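Local coordinates for matrix protein VP40 (Lake Victoria marburgvirus, PDB 5B0V), which drives assembly and budding of virus particles as the matrix protein, a dimer that reorganises into multimers at the plasma membrane, at residues 247-252 / 263-268; 187-192 / 286-291; 120-125 / 137-142; 158-163 / 212-217. One frame throughout, in Å; residues are numbered along the deposited sequence. Where two conformers were deposited one is given.

Contact 1: 247-252 / 263-268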
# COMPACT_ATOMS: atom_id res chain seq x y z
N HIS A 247 -33.51 -15.12 -16.66
CA HIS A 247 -34.28 -13.91 -16.44
C HIS A 247 -34.90 -13.85 -15.07
O HIS A 247 -35.50 -12.85 -14.71
CB HIS A 247 -35.46 -13.93 -17.44
CG HIS A 247 -36.38 -15.11 -17.25
ND1 HIS A 247 -36.08 -16.37 -17.71
CD2 HIS A 247 -37.58 -15.21 -16.61
CE1 HIS A 247 -37.06 -17.20 -17.39
NE2 HIS A 247 -37.98 -16.53 -16.72
N GLN A 248 -34.82 -14.95 -14.32
CA GLN A 248 -35.31 -14.97 -12.94
C GLN A 248 -34.22 -14.65 -11.93
O GLN A 248 -34.50 -14.41 -10.76
CB GLN A 248 -35.92 -16.31 -12.59
CG GLN A 248 -37.11 -16.70 -13.42
CD GLN A 248 -37.17 -18.21 -13.55
OE1 GLN A 248 -37.22 -18.75 -14.67
NE2 GLN A 248 -37.10 -18.91 -12.40
N LEU A 249 -32.96 -14.67 -12.37
CA LEU A 249 -31.88 -14.42 -11.46
C LEU A 249 -32.03 -13.01 -10.93
O LEU A 249 -32.33 -12.12 -11.72
CB LEU A 249 -30.55 -14.62 -12.16
CG LEU A 249 -30.24 -16.06 -12.57
CD1 LEU A 249 -28.87 -16.14 -13.23
CD2 LEU A 249 -30.33 -17.00 -11.37
N ARG A 250 -31.83 -12.82 -9.62
CA ARG A 250 -31.87 -11.49 -8.99
C ARG A 250 -30.50 -11.00 -8.54
O ARG A 250 -29.84 -11.61 -7.70
CB ARG A 250 -32.77 -11.50 -7.77
CG ARG A 250 -34.22 -11.63 -8.13
CD ARG A 250 -35.07 -11.66 -6.88
NE ARG A 250 -36.40 -12.17 -7.20
CZ ARG A 250 -37.38 -12.30 -6.32
NH1 ARG A 250 -37.20 -11.94 -5.05
NH2 ARG A 250 -38.56 -12.78 -6.70
N VAL A 251 -30.11 -9.86 -9.09
CA VAL A 251 -28.87 -9.21 -8.70
C VAL A 251 -29.13 -8.30 -7.50
O VAL A 251 -30.00 -7.46 -7.54
CB VAL A 251 -28.32 -8.38 -9.86
CG1 VAL A 251 -27.07 -7.66 -9.45
CG2 VAL A 251 -28.04 -9.28 -11.06
N GLU A 252 -28.44 -8.50 -6.40
CA GLU A 252 -28.59 -7.59 -5.29
C GLU A 252 -27.27 -6.91 -4.93
O GLU A 252 -26.21 -7.48 -5.08
CB GLU A 252 -29.25 -8.27 -4.09
CG GLU A 252 -28.37 -9.07 -3.17
CD GLU A 252 -29.08 -9.25 -1.80
OE1 GLU A 252 -30.33 -9.40 -1.73
OE2 GLU A 252 -28.41 -9.22 -0.77
N ILE A 263 -25.23 -12.64 -6.88
CA ILE A 263 -26.40 -13.38 -7.37
C ILE A 263 -26.48 -14.72 -6.67
O ILE A 263 -25.59 -15.57 -6.78
CB ILE A 263 -26.34 -13.67 -8.88
CG1 ILE A 263 -26.19 -12.39 -9.67
CG2 ILE A 263 -27.60 -14.37 -9.36
CD1 ILE A 263 -25.78 -12.61 -11.11
N SER A 264 -27.57 -14.93 -5.95
CA SER A 264 -27.78 -16.23 -5.37
C SER A 264 -28.42 -17.12 -6.47
O SER A 264 -29.29 -16.67 -7.26
CB SER A 264 -28.59 -16.14 -4.10
OG SER A 264 -29.94 -16.16 -4.43
N LEU A 265 -27.92 -18.35 -6.56
CA LEU A 265 -28.25 -19.28 -7.63
C LEU A 265 -29.05 -20.43 -7.05
O LEU A 265 -28.79 -20.84 -5.94
CB LEU A 265 -26.98 -19.82 -8.29
CG LEU A 265 -26.08 -18.78 -8.96
CD1 LEU A 265 -24.72 -19.33 -9.31
CD2 LEU A 265 -26.72 -18.26 -10.22
N PRO A 266 -30.01 -20.96 -7.81
CA PRO A 266 -30.77 -22.11 -7.33
C PRO A 266 -29.89 -23.36 -7.07
O PRO A 266 -29.05 -23.71 -7.90
CB PRO A 266 -31.78 -22.36 -8.46
CG PRO A 266 -31.20 -21.71 -9.67
CD PRO A 266 -30.38 -20.57 -9.19
N ALA A 267 -30.05 -23.97 -5.90
CA ALA A 267 -29.22 -25.09 -5.51
C ALA A 267 -29.59 -26.33 -6.29
O ALA A 267 -28.74 -27.18 -6.56
CB ALA A 267 -29.36 -25.39 -4.03
N ASP A 268 -30.85 -26.44 -6.66
CA ASP A 268 -31.28 -27.58 -7.43
C ASP A 268 -30.60 -27.67 -8.79
O ASP A 268 -30.63 -28.73 -9.42
CB ASP A 268 -32.82 -27.60 -7.59
CG ASP A 268 -33.36 -26.46 -8.50
OD1 ASP A 268 -32.56 -25.67 -9.05
OD2 ASP A 268 -34.60 -26.38 -8.66
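Leu249 and Val251 meet Ile263, Leu265 and Pro266 in an apolar packing contact at the open end of a beta hairpin, where strands 251-253 and 260-264 part. The hairpin belongs to a small antiparallel sheet in what is, as in filovirus VP40 generally, the C-terminal domain. No hydrogen bond joins the two segments; side chains carry the contact. Val251 and Ile263 slant across each other, with Val251 CG2 3.9 Å from Ile263 CG1. Phe289 of the neighbouring strand 286-290 packs on both of them. The other branch of Ile263, CG2, anti to its backbone N, comes within 4.1 Å of Leu249 CB. From there Leu249 reaches on past the strand end. Its CG stands anti to the carbonyl carbon (chi1 -67°), and CD2 beyond it meets Leu265 and Pro266 of the departing chain. Pro221 and Phe270 pack around the Leu265 side of this cluster, while the guanidinium end of Arg250 leads away from it. Leu249 CD2 touches Leu265 CD2 at 4.0 Å, and the Leu249 side chain crosses the Pro266 ring at about a right angle, CD2 lying 4.2 Å from Pro266 CD.

Contact 2: 187-192 / 286-291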
# COMPACT_ATOMS: atom_id res chain seq x y z
N LYS A 187 -12.65 -7.74 1.34
CA LYS A 187 -12.74 -9.17 1.42
C LYS A 187 -14.18 -9.58 1.04
O LYS A 187 -15.15 -9.02 1.56
CB LYS A 187 -12.34 -9.60 2.85
CG LYS A 187 -12.66 -11.04 3.19
CD LYS A 187 -12.35 -11.47 4.63
N LEU A 188 -14.32 -10.50 0.09
CA LEU A 188 -15.63 -11.07 -0.25
C LEU A 188 -16.06 -11.92 0.92
O LEU A 188 -15.21 -12.49 1.57
CB LEU A 188 -15.55 -11.98 -1.46
CG LEU A 188 -15.66 -11.39 -2.86
CD1 LEU A 188 -14.84 -10.14 -3.02
CD2 LEU A 188 -15.21 -12.44 -3.85
N PRO A 189 -17.37 -12.02 1.18
CA PRO A 189 -17.83 -12.89 2.27
C PRO A 189 -17.51 -14.35 2.00
O PRO A 189 -17.20 -14.73 0.88
CB PRO A 189 -19.35 -12.68 2.27
CG PRO A 189 -19.56 -11.37 1.59
CD PRO A 189 -18.46 -11.24 0.59
N ASP A 190 -17.59 -15.16 3.04
CA ASP A 190 -17.18 -16.56 2.91
C ASP A 190 -18.06 -17.37 1.98
O ASP A 190 -17.60 -18.38 1.45
CB ASP A 190 -17.08 -17.23 4.29
CG ASP A 190 -15.96 -16.64 5.13
OD1 ASP A 190 -15.59 -15.46 4.90
OD2 ASP A 190 -15.43 -17.34 6.02
N ASP A 191 -19.29 -16.92 1.73
CA ASP A 191 -20.18 -17.64 0.80
C ASP A 191 -19.88 -17.41 -0.69
O ASP A 191 -20.65 -17.81 -1.55
CB ASP A 191 -21.68 -17.37 1.11
CG ASP A 191 -22.11 -15.92 0.88
OD1 ASP A 191 -21.47 -15.21 0.07
OD2 ASP A 191 -23.11 -15.49 1.52
N ALA A 192 -18.76 -16.80 -1.02
CA ALA A 192 -18.46 -16.55 -2.42
C ALA A 192 -18.03 -17.83 -3.07
O ALA A 192 -17.19 -18.55 -2.54
CB ALA A 192 -17.37 -15.52 -2.56
N VAL A 286 -23.40 -18.87 -4.64
CA VAL A 286 -23.56 -17.44 -4.85
C VAL A 286 -22.33 -16.86 -5.56
O VAL A 286 -21.22 -17.15 -5.16
CB VAL A 286 -23.72 -16.72 -3.50
CG1 VAL A 286 -23.88 -15.21 -3.71
CG2 VAL A 286 -24.90 -17.29 -2.72
N VAL A 287 -22.55 -16.03 -6.58
CA VAL A 287 -21.43 -15.34 -7.25
C VAL A 287 -21.42 -13.87 -7.02
O VAL A 287 -22.41 -13.20 -7.13
CB VAL A 287 -21.43 -15.51 -8.75
CG1 VAL A 287 -20.98 -16.90 -9.10
CG2 VAL A 287 -22.79 -15.25 -9.33
N TYR A 288 -20.24 -13.37 -6.72
CA TYR A 288 -20.05 -11.97 -6.52
C TYR A 288 -19.44 -11.41 -7.76
O TYR A 288 -18.73 -12.09 -8.47
CB TYR A 288 -19.14 -11.73 -5.31
CG TYR A 288 -19.86 -11.99 -4.02
CD1 TYR A 288 -19.96 -13.26 -3.53
CD2 TYR A 288 -20.45 -10.98 -3.32
CE1 TYR A 288 -20.62 -13.53 -2.35
CE2 TYR A 288 -21.12 -11.23 -2.15
CZ TYR A 288 -21.21 -12.51 -1.67
OH TYR A 288 -21.85 -12.74 -0.48
N PHE A 289 -19.73 -10.16 -8.05
CA PHE A 289 -19.10 -9.51 -9.17
C PHE A 289 -19.02 -8.02 -8.87
O PHE A 289 -19.65 -7.51 -7.94
CB PHE A 289 -19.86 -9.82 -10.49
CG PHE A 289 -21.22 -9.19 -10.60
CD1 PHE A 289 -22.34 -9.82 -10.07
CD2 PHE A 289 -21.39 -7.99 -11.24
CE1 PHE A 289 -23.60 -9.25 -10.18
CE2 PHE A 289 -22.63 -7.42 -11.35
CZ PHE A 289 -23.74 -8.04 -10.82
N GLN A 290 -18.22 -7.33 -9.65
CA GLN A 290 -17.98 -5.93 -9.42
C GLN A 290 -18.67 -5.09 -10.47
O GLN A 290 -18.61 -5.40 -11.66
CB GLN A 290 -16.50 -5.63 -9.54
CG GLN A 290 -15.60 -6.48 -8.68
CD GLN A 290 -14.24 -5.85 -8.64
OE1 GLN A 290 -13.43 -6.04 -9.54
NE2 GLN A 290 -14.01 -5.00 -7.61
N ALA A 291 -19.30 -4.01 -10.00
CA ALA A 291 -19.81 -2.97 -10.87
C ALA A 291 -19.65 -1.65 -10.13
O ALA A 291 -19.51 -1.66 -8.92
CB ALA A 291 -21.26 -3.20 -11.18
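Val286 starts the strand beside the end of the 187-192 loop, its CB 3.8 Å from Asp191 O; its backbone is hydrogen-bonded to Trp193, just past that loop. Val287 turns the other way and packs on Ile263 of the adjacent strand. Tyr288 comes back toward the loop and carries most of the contact. Its CG lies anti to the carbonyl carbon (chi1 -74°), and the ring beyond it meets Leu188, Pro189, Asp191 and Ala192. The last three belong to a type I beta turn from Pro189 to Ala192, closed by Ala192 N to Pro189 O at 3.2 Å; this turn, in the loop after strand 176-187, packs against 286-290, an outer strand of the three-stranded sheet. Pro189 CD sits over one face of the Tyr288 ring, 4.1 Å from the centroid, a CH-pi contact. Ala192 CB approaches obliquely, 3.6 Å from Tyr288 CD1, and Leu188 CD2 reaches Tyr288 CB nearer the backbone. At the far edge of the ring, Tyr288 OH donates over 2.6 Å to Asp191 OD1, which accepts with its syn lone pair; carboxylate and ring are nearly coplanar, 21° apart. Tyr288 OH is also hydrogen-bonded to Arg262 NH1. Further along, Phe289 points away from the loop, and the amide of Gln290 is hydrogen-bonded to Phe75 O on strand 72-83.

Contact 3: 120-125 / 137-142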
# COMPACT_ATOMS: atom_id res chain seq x y z
N GLY A 120 1.82 2.72 -7.19
CA GLY A 120 1.69 3.17 -8.57
C GLY A 120 1.23 4.62 -8.71
O GLY A 120 0.41 5.10 -7.92
N SER A 121 1.76 5.30 -9.71
CA SER A 121 1.27 6.59 -10.15
C SER A 121 0.32 6.37 -11.31
O SER A 121 0.70 5.75 -12.32
CB SER A 121 2.42 7.47 -10.63
OG SER A 121 2.95 8.23 -9.55
N TYR A 122 -0.90 6.91 -11.21
CA TYR A 122 -1.90 6.73 -12.24
C TYR A 122 -2.30 7.98 -13.04
O TYR A 122 -2.26 9.10 -12.56
CB TYR A 122 -3.14 6.09 -11.63
CG TYR A 122 -2.84 4.80 -10.93
CD1 TYR A 122 -2.35 4.79 -9.64
CD2 TYR A 122 -3.02 3.57 -11.56
CE1 TYR A 122 -2.06 3.61 -8.98
CE2 TYR A 122 -2.74 2.39 -10.91
CZ TYR A 122 -2.26 2.41 -9.61
OH TYR A 122 -1.97 1.25 -8.94
N THR A 123 -2.69 7.73 -14.29
CA THR A 123 -3.12 8.73 -15.25
C THR A 123 -4.39 8.26 -15.92
O THR A 123 -4.65 7.07 -15.98
CB THR A 123 -1.99 8.87 -16.30
OG1 THR A 123 -1.02 9.74 -15.74
CG2 THR A 123 -2.41 9.47 -17.61
N ILE A 124 -5.18 9.20 -16.40
CA ILE A 124 -6.37 8.86 -17.19
C ILE A 124 -6.23 9.41 -18.61
O ILE A 124 -5.77 10.53 -18.80
CB ILE A 124 -7.66 9.37 -16.49
CG1 ILE A 124 -8.84 8.52 -16.91
CG2 ILE A 124 -7.93 10.82 -16.81
CD1 ILE A 124 -10.08 8.81 -16.09
N THR A 125 -6.59 8.60 -19.59
CA THR A 125 -6.57 9.00 -20.99
C THR A 125 -7.86 8.54 -21.64
O THR A 125 -8.65 7.83 -21.03
CB THR A 125 -5.38 8.39 -21.75
OG1 THR A 125 -5.29 7.00 -21.43
CG2 THR A 125 -4.09 9.08 -21.37
N VAL A 137 -7.29 4.12 -17.56
CA VAL A 137 -6.46 4.54 -16.45
C VAL A 137 -5.16 3.75 -16.49
O VAL A 137 -5.16 2.53 -16.57
CB VAL A 137 -7.16 4.50 -15.09
CG1 VAL A 137 -8.00 3.26 -14.95
CG2 VAL A 137 -6.14 4.59 -13.96
N ASN A 138 -4.05 4.49 -16.47
CA ASN A 138 -2.72 3.96 -16.67
C ASN A 138 -1.91 3.97 -15.39
O ASN A 138 -1.90 4.95 -14.68
CB ASN A 138 -1.99 4.83 -17.67
CG ASN A 138 -2.68 4.87 -19.01
OD1 ASN A 138 -2.55 3.96 -19.82
ND2 ASN A 138 -3.42 5.96 -19.26
N ARG A 139 -1.21 2.87 -15.13
CA ARG A 139 -0.29 2.81 -14.02
C ARG A 139 1.10 2.91 -14.61
O ARG A 139 1.50 2.05 -15.38
CB ARG A 139 -0.44 1.50 -13.24
CG ARG A 139 0.25 1.56 -11.90
CD ARG A 139 0.42 0.22 -11.21
NE ARG A 139 1.73 0.30 -10.58
CZ ARG A 139 2.62 -0.65 -10.48
NH1 ARG A 139 2.39 -1.85 -10.97
NH2 ARG A 139 3.77 -0.38 -9.89
N LEU A 140 1.84 3.94 -14.21
CA LEU A 140 3.10 4.26 -14.87
C LEU A 140 4.21 3.25 -14.53
O LEU A 140 4.23 2.64 -13.46
CB LEU A 140 3.53 5.70 -14.56
CG LEU A 140 2.45 6.70 -15.04
CD1 LEU A 140 2.71 8.12 -14.55
CD2 LEU A 140 2.28 6.70 -16.56
N GLY A 141 5.08 3.04 -15.49
CA GLY A 141 6.20 2.14 -15.33
C GLY A 141 5.88 0.71 -15.70
O GLY A 141 4.87 0.40 -16.33
N THR A 142 6.78 -0.15 -15.27
CA THR A 142 6.79 -1.55 -15.64
C THR A 142 5.65 -2.32 -14.96
O THR A 142 5.41 -2.15 -13.78
CB THR A 142 8.17 -2.15 -15.34
OG1 THR A 142 8.34 -3.37 -16.07
CG2 THR A 142 8.38 -2.38 -13.83
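Tyr122 and Thr123 pair with Arg139 and Asn138 in an antiparallel beta hairpin made by strands 122-128 and 133-139, part of a three-stranded sheet with 156-160. Thr123 and Asn138 form the hydrogen-bonded pair: Thr123 N donates to Asn138 O at 2.9 Å, and Asn138 N to Thr123 O at 2.7 Å. Where the strands end, Leu140 N continues the ladder with a bond of 2.9 Å to Ser121 O, nearly straight at 167°. Tyr122-Arg139 and Ile124-Val137 are the non-hydrogen-bonded pairs flanking Thr123-Asn138, and their side chains share one face of the sheet. There the aliphatic part of Arg139 runs beside the Tyr122 ring in an oblique approach, with Arg139 CG 3.3 Å from Tyr122 CE2. Val137 CG2 adds a looser contact, 4.1 Å from Tyr122 CD2. Arg139 CG stands anti to the backbone N (chi1 -166°); the chain then bends at chi3, and NE comes 3.5 Å from Gly120 CA. On the face of Thr123 and Asn138, the Asn138 side chain crosses that of Thr125 at about a right angle. Thr125 OG1 lies in the plane of the Asn138 amide and accepts from ND2 at 3.0 Å.

Further out, Thr125 OG1 is also hydrogen-bonded to Arg136 O. Strand 156-160 holds the other edge of 133-139 through backbone bonds such as Val137 with Gln157. Met151 of helix 150-154 packs on both Tyr122 and Arg139, while a hydrogen bond from Tyr122 OH to Leu117 O in the preceding helix 110-119 holds the hydroxyl end of the ring.

Contact 4: 158-163 / 212-217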
# COMPACT_ATOMS: atom_id res chain seq x y z
N ALA A 158 -8.98 -0.35 -19.20
CA ALA A 158 -9.97 0.46 -19.92
C ALA A 158 -11.38 0.28 -19.37
O ALA A 158 -11.72 -0.77 -18.83
CB ALA A 158 -9.93 0.11 -21.38
N PHE A 159 -12.20 1.31 -19.52
CA PHE A 159 -13.60 1.26 -19.12
C PHE A 159 -14.39 1.94 -20.21
O PHE A 159 -13.89 2.91 -20.77
CB PHE A 159 -13.82 2.01 -17.82
CG PHE A 159 -13.03 1.46 -16.69
CD1 PHE A 159 -11.74 1.90 -16.42
CD2 PHE A 159 -13.55 0.46 -15.92
CE1 PHE A 159 -11.00 1.35 -15.40
CE2 PHE A 159 -12.83 -0.10 -14.89
CZ PHE A 159 -11.55 0.35 -14.63
N ILE A 160 -15.58 1.44 -20.52
CA ILE A 160 -16.47 2.20 -21.41
C ILE A 160 -16.70 3.53 -20.74
O ILE A 160 -16.89 3.60 -19.53
CB ILE A 160 -17.82 1.50 -21.69
CG1 ILE A 160 -17.65 0.31 -22.65
CG2 ILE A 160 -18.80 2.44 -22.37
CD1 ILE A 160 -17.28 -1.02 -21.99
N GLN A 161 -16.64 4.60 -21.50
CA GLN A 161 -16.76 5.91 -20.92
C GLN A 161 -18.07 6.05 -20.19
O GLN A 161 -18.11 6.60 -19.11
CB GLN A 161 -16.66 6.99 -21.99
CG GLN A 161 -16.44 8.37 -21.40
CD GLN A 161 -16.61 9.46 -22.43
OE1 GLN A 161 -15.63 10.06 -22.88
NE2 GLN A 161 -17.85 9.72 -22.82
N ASN A 162 -19.15 5.58 -20.77
CA ASN A 162 -20.45 5.82 -20.15
C ASN A 162 -20.61 5.07 -18.83
O ASN A 162 -21.66 5.13 -18.21
CB ASN A 162 -21.60 5.55 -21.12
CG ASN A 162 -21.60 4.12 -21.68
OD1 ASN A 162 -21.66 3.14 -20.92
ND2 ASN A 162 -21.51 3.99 -23.00
N MSE A 163 -19.57 4.38 -18.38
CA MSE A 163 -19.57 3.72 -17.06
C MSE A 163 -18.74 4.47 -16.05
O MSE A 163 -18.54 4.01 -14.92
CB MSE A 163 -19.04 2.29 -17.23
CG MSE A 163 -19.99 1.47 -18.11
SE MSE A 163 -20.92 0.14 -17.02
CE MSE A 163 -19.25 -0.80 -16.55
N HIS A 212 -24.49 -7.61 -18.08
CA HIS A 212 -24.62 -6.32 -18.75
C HIS A 212 -23.58 -6.31 -19.82
O HIS A 212 -22.50 -6.83 -19.64
CB HIS A 212 -24.38 -5.18 -17.75
CG HIS A 212 -24.48 -3.79 -18.31
ND1 HIS A 212 -25.69 -3.13 -18.47
CD2 HIS A 212 -23.53 -2.90 -18.65
CE1 HIS A 212 -25.47 -1.92 -18.94
NE2 HIS A 212 -24.16 -1.75 -19.05
N PRO A 213 -23.89 -5.73 -20.99
CA PRO A 213 -22.94 -5.86 -22.09
C PRO A 213 -21.58 -5.25 -21.81
O PRO A 213 -20.60 -5.67 -22.42
CB PRO A 213 -23.63 -5.15 -23.25
CG PRO A 213 -24.80 -4.42 -22.67
CD PRO A 213 -25.17 -5.15 -21.43
N ASN A 214 -21.52 -4.29 -20.90
CA ASN A 214 -20.28 -3.62 -20.57
C ASN A 214 -19.57 -4.10 -19.30
O ASN A 214 -18.67 -3.42 -18.81
CB ASN A 214 -20.53 -2.12 -20.52
CG ASN A 214 -20.96 -1.55 -21.85
OD1 ASN A 214 -21.58 -0.47 -21.92
ND2 ASN A 214 -20.62 -2.26 -22.93
N LEU A 215 -19.96 -5.25 -18.78
CA LEU A 215 -19.25 -5.92 -17.71
C LEU A 215 -18.80 -7.30 -18.20
O LEU A 215 -19.51 -7.96 -18.97
CB LEU A 215 -20.17 -6.10 -16.52
CG LEU A 215 -20.71 -4.83 -15.88
CD1 LEU A 215 -21.80 -5.15 -14.87
CD2 LEU A 215 -19.61 -4.05 -15.20
N PRO A 216 -17.65 -7.79 -17.71
CA PRO A 216 -17.29 -9.13 -18.17
C PRO A 216 -18.29 -10.17 -17.68
O PRO A 216 -18.95 -9.95 -16.66
CB PRO A 216 -15.91 -9.35 -17.58
CG PRO A 216 -15.89 -8.52 -16.33
CD PRO A 216 -16.88 -7.38 -16.51
N PRO A 217 -18.44 -11.28 -18.42
CA PRO A 217 -19.38 -12.29 -17.98
C PRO A 217 -18.92 -13.02 -16.72
O PRO A 217 -17.72 -13.13 -16.44
CB PRO A 217 -19.48 -13.25 -19.17
CG PRO A 217 -18.36 -12.90 -20.09
CD PRO A 217 -17.58 -11.76 -19.50
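Ile160 and Asn214 mark the closest backbone approach, their CA atoms 7.0 Å apart, a spacing that leaves side chains to bridge the two segments. Segment 158-163 is the end of strand 156-160 running into a short 3-10 turn at 161-163. Facing it, His212 to Leu215 form a type I beta turn closed by Leu215 N to His212 O at 3.1 Å. No hydrogen bond passes between the segments.

Asn214, on the turn, points its side chain at the strand end. Ile160 crosses it at about a right angle, with CD1 3.7 Å from Asn214 ND2 and CG2 4.0 Å from Asn214 OD1, one branch at each polar atom of the amide. The Asn162 side chain also crosses that of Asn214 at about a right angle, the amide planes 32° apart, and Asn162 OD1 lies 3.7 Å from Asn214 OD1, a meeting of two oxygens without a bond.

Met163, modelled as selenomethionine, makes the other half of the contact. Its CG is anti to the carbonyl carbon (chi1 -64°), and bends at chi2 and chi3 carry the terminal CE to within 3.5 Å of both Asn214 O and Leu215 CD2. SE lies 5.0 Å from the centroid of the His212 ring, approaching obliquely. Phe295 packs on Met163 and meets His212 edge-to-face, joining the two residues from outside.

As in the two-domain plan of filovirus VP40, strand 156-160 probably belongs to the N-terminal domain and the turn to the C-terminal one, making this surface contact a small piece of their interface, held by van der Waals contact.

Overall arrangement
From the N terminus, contact 3 comes first and closes a local hairpin at 120-142. Contact 4 then opens at 158 on the strand next to that hairpin, and the two touch through Val137 and Phe159. Before contact 4 closes at 212-217, contact 2 has opened at 187-192, so these two long loops cross; Leu215 packs against the end of strand 286-290 where they meet. Contact 1, another hairpin, opens and closes within the span of contact 2, whose strand 286-290 is sheet neighbour to 260-264. The two hairpins lie on opposite sides of the chain's centre, about 37 Å apart between centres. Contact 2 joins the loop after strand 176-187 to strand 286-290, and contact 4 the end of strand 156-160 to the loop before 218-219.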